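Local coordinates for protein isocitrate dehydrogenase [NAD] subunit 2, mitochondrial (Saccharomyces cerevisiae, PDB 3BLX) that catalyses, as part of an octamer of two kinds of subunit, the NAD-dependent oxidative decarboxylation of isocitrate to 2-oxoglutarate in the citric acid cycle, and also binds mitochondrial mRNA leaders, at residues Phe110-Pro115 and Ser267-His272. Sequence-based numbering, arbitrary orientation.
Sequences FANVRP and SANIGH
With CG wedged between its own backbone N and carbonyl carbon (chi1 61°), the Phe-110 ring folds over the backbone of the neighbouring strand, and one face lies above the carbonyl O of Ile-270, offset toward the rim. Its CZ reaches Ile-270 CG2 at 4.2 Å, while the His-272 N sits at the Phe-110 ring edge, near its plane, 3.7 Å from CE2. An alanine in place of Phe-110 would probably strip the ring from over the Ile-270 carbonyl and from beside Gly-271, and open a gap next to Ile-270 CG2.

Beneath the ring is a classic beta bulge: Phe-110 and Ala-111 both face Ile-270, whose O accepts from both Phe-110 N (2.9 Å) and Ala-111 N (3.2 Å), one carbonyl thus satisfying two amides. Beyond it the antiparallel ladder is regular, Val-113 N meeting Ala-268 O at 2.7 Å. Val-113, Ala-268 and Ile-270 share one face of the sheet. The small methyl of Ala-268 leaves room for the branched Val-113 across from it, CB to CB 3.9 Å. Val-113 and Ile-270, branched aliphatics with high strand propensity, fill the space against Tyr-171 of helix 162-178; Met-304 of helix 296-309 touches Val-113 and Ala-268.

The other face is polar. Asn-112, with CG anti to its backbone N (chi1 -176°), lies alongside Asn-269, and its ND2 donates to Asn-269 OD1 at 3.0 Å from above the carbonyl plane, a bent bond imposed by the side-by-side lie. An amide can give or accept without bringing charge into this buried site. Arg-114 sends its guanidinium to a salt bridge with Asp-252, a probable magnesium ligand, and is itself a probable substrate-binding residue. These central strands of the isocitrate/isopropylmalate dehydrogenase fold thus combine an apolar face with a polar one that probably helps position active-site charges.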
ATOM      1  N   PHE B 110       7.609  16.982 -45.512  1.00 45.25           N
ATOM      2  CA  PHE B 110       6.382  16.230 -45.339  1.00 51.28           C
ATOM      3  C   PHE B 110       6.516  14.780 -45.808  1.00 46.13           C
ATOM      4  O   PHE B 110       5.764  13.911 -45.371  1.00 65.28           O
ATOM      5  CB  PHE B 110       5.214  16.946 -46.032  1.00 43.59           C
ATOM      6  CG  PHE B 110       5.403  17.099 -47.505  1.00 52.82           C
ATOM      7  CD1 PHE B 110       5.073  16.063 -48.366  1.00 42.04           C
ATOM      8  CD2 PHE B 110       5.935  18.264 -48.031  1.00 44.59           C
ATOM      9  CE1 PHE B 110       5.270  16.191 -49.734  1.00 57.02           C
ATOM     10  CE2 PHE B 110       6.127  18.399 -49.404  1.00 62.80           C
ATOM     11  CZ  PHE B 110       5.796  17.363 -50.253  1.00 51.25           C
ATOM     12  N   ALA B 111       7.473  14.510 -46.685  1.00 36.53           N
ATOM     13  CA  ALA B 111       7.627  13.161 -47.237  1.00 31.70           C
ATOM     14  C   ALA B 111       9.008  12.616 -46.982  1.00 34.73           C
ATOM     15  O   ALA B 111       9.997  13.329 -47.115  1.00 46.49           O
ATOM     16  CB  ALA B 111       7.342  13.155 -48.713  1.00 30.18           C
ATOM     17  N   ASN B 112       9.068  11.344 -46.622  1.00 27.51           N
ATOM     18  CA  ASN B 112      10.324  10.642 -46.412  1.00 30.66           C
ATOM     19  C   ASN B 112      10.432   9.544 -47.467  1.00 28.86           C
ATOM     20  O   ASN B 112       9.592   8.667 -47.510  1.00 26.66           O
ATOM     21  CB  ASN B 112      10.362  10.042 -44.995  1.00 42.09           C
ATOM     22  CG  ASN B 112      11.688   9.366 -44.659  1.00 45.76           C
ATOM     23  OD1 ASN B 112      11.759   8.149 -44.481  1.00 45.48           O
ATOM     24  ND2 ASN B 112      12.742  10.157 -44.569  1.00 54.68           N
ATOM     25  N   VAL B 113      11.450   9.612 -48.325  1.00 35.56           N
ATOM     26  CA  VAL B 113      11.646   8.615 -49.373  1.00 31.54           C
ATOM     27  C   VAL B 113      12.709   7.614 -48.969  1.00 30.54           C
ATOM     28  O   VAL B 113      13.822   7.998 -48.682  1.00 34.85           O
ATOM     29  CB  VAL B 113      12.052   9.278 -50.661  1.00 34.45           C
ATOM     30  CG1 VAL B 113      12.205   8.243 -51.756  1.00 35.89           C
ATOM     31  CG2 VAL B 113      11.015  10.332 -51.016  1.00 37.10           C
ATOM     32  N   ARG B 114      12.351   6.337 -48.918  1.00 33.29           N
ATOM     33  CA  ARG B 114      13.250   5.286 -48.440  1.00 29.79           C
ATOM     34  C   ARG B 114      13.371   4.143 -49.429  1.00 38.46           C
ATOM     35  O   ARG B 114      12.536   3.230 -49.411  1.00 40.87           O
ATOM     36  CB  ARG B 114      12.726   4.694 -47.134  1.00 45.26           C
ATOM     37  CG  ARG B 114      13.139   5.421 -45.888  1.00 36.63           C
ATOM     38  CD  ARG B 114      14.454   4.913 -45.390  1.00 34.22           C
ATOM     39  NE  ARG B 114      14.415   4.710 -43.947  1.00 43.59           N
ATOM     40  CZ  ARG B 114      14.654   3.552 -43.342  1.00 25.46           C
ATOM     41  NH1 ARG B 114      14.976   2.480 -44.032  1.00 28.88           N
ATOM     42  NH2 ARG B 114      14.584   3.471 -42.033  1.00 49.54           N
ATOM     43  N   PRO B 115      14.418   4.176 -50.284  1.00 49.56           N
ATOM     44  CA  PRO B 115      14.781   3.104 -51.223  1.00 40.55           C
ATOM     45  C   PRO B 115      15.429   1.949 -50.494  1.00 31.55           C
ATOM     46  O   PRO B 115      16.197   2.199 -49.590  1.00 44.91           O
ATOM     47  CB  PRO B 115      15.844   3.760 -52.097  1.00 24.46           C
ATOM     48  CG  PRO B 115      15.681   5.212 -51.894  1.00 43.94           C
ATOM     49  CD  PRO B 115      15.273   5.355 -50.482  1.00 39.70           C
ATOM     50  N   SER B 267      18.132   8.016 -47.572  1.00 27.69           N
ATOM     51  CA  SER B 267      16.808   8.511 -47.301  1.00 35.44           C
ATOM     52  C   SER B 267      16.730   9.966 -47.701  1.00 46.83           C
ATOM     53  O   SER B 267      17.730  10.692 -47.670  1.00 42.11           O
ATOM     54  CB  SER B 267      16.434   8.328 -45.821  1.00 53.22           C
ATOM     55  OG  SER B 267      16.693   9.494 -45.055  1.00 62.57           O
ATOM     56  N   ALA B 268      15.535  10.377 -48.094  1.00 40.16           N
ATOM     57  CA  ALA B 268      15.311  11.730 -48.514  1.00 35.62           C
ATOM     58  C   ALA B 268      14.140  12.287 -47.723  1.00 51.59           C
ATOM     59  O   ALA B 268      13.153  11.595 -47.475  1.00 44.49           O
ATOM     60  CB  ALA B 268      15.027  11.764 -49.969  1.00 25.22           C
ATOM     61  N   ASN B 269      14.259  13.539 -47.313  1.00 46.15           N
ATOM     62  CA  ASN B 269      13.184  14.218 -46.633  1.00 32.89           C
ATOM     63  C   ASN B 269      12.747  15.402 -47.442  1.00 30.01           C
ATOM     64  O   ASN B 269      13.434  16.394 -47.489  1.00 44.12           O
ATOM     65  CB  ASN B 269      13.650  14.632 -45.250  1.00 44.57           C
ATOM     66  CG  ASN B 269      13.741  13.460 -44.313  1.00 38.91           C
ATOM     67  OD1 ASN B 269      12.738  13.021 -43.774  1.00 47.52           O
ATOM     68  ND2 ASN B 269      14.935  12.927 -44.137  1.00 37.81           N
ATOM     69  N   ILE B 270      11.607  15.282 -48.105  1.00 36.47           N
ATOM     70  CA  ILE B 270      11.224  16.273 -49.096  1.00 40.20           C
ATOM     71  C   ILE B 270      10.250  17.279 -48.518  1.00 45.94           C
ATOM     72  O   ILE B 270       9.248  16.890 -47.923  1.00 50.75           O
ATOM     73  CB  ILE B 270      10.622  15.615 -50.366  1.00 46.97           C
ATOM     74  CG1 ILE B 270      11.738  15.087 -51.273  1.00 40.70           C
ATOM     75  CG2 ILE B 270       9.801  16.601 -51.146  1.00 41.10           C
ATOM     76  CD1 ILE B 270      12.545  13.968 -50.670  1.00 35.28           C
ATOM     77  N   GLY B 271      10.566  18.566 -48.670  1.00 36.10           N
ATOM     78  CA  GLY B 271       9.636  19.633 -48.350  1.00 44.78           C
ATOM     79  C   GLY B 271       9.192  20.411 -49.576  1.00 46.11           C
ATOM     80  O   GLY B 271       9.668  20.164 -50.672  1.00 55.23           O
ATOM     81  N   HIS B 272       8.291  21.369 -49.382  1.00 66.74           N
ATOM     82  CA  HIS B 272       7.761  22.156 -50.490  1.00 78.31           C
ATOM     83  C   HIS B 272       8.871  22.867 -51.264  1.00 92.43           C
ATOM     84  O   HIS B 272       8.817  22.967 -52.501  1.00 88.40           O
ATOM     85  CB  HIS B 272       6.700  23.154 -50.005  1.00 78.47           C
ATOM     86  CG  HIS B 272       5.324  22.563 -49.866  1.00111.88           C
ATOM     87  ND1 HIS B 272       4.541  22.230 -50.953  1.00 99.13           N
ATOM     88  CD2 HIS B 272       4.588  22.259 -48.767  1.00 96.64           C
ATOM     89  CE1 HIS B 272       3.386  21.746 -50.529  1.00 96.48           C
ATOM     90  NE2 HIS B 272       3.387  21.754 -49.207  1.00103.67           N
TER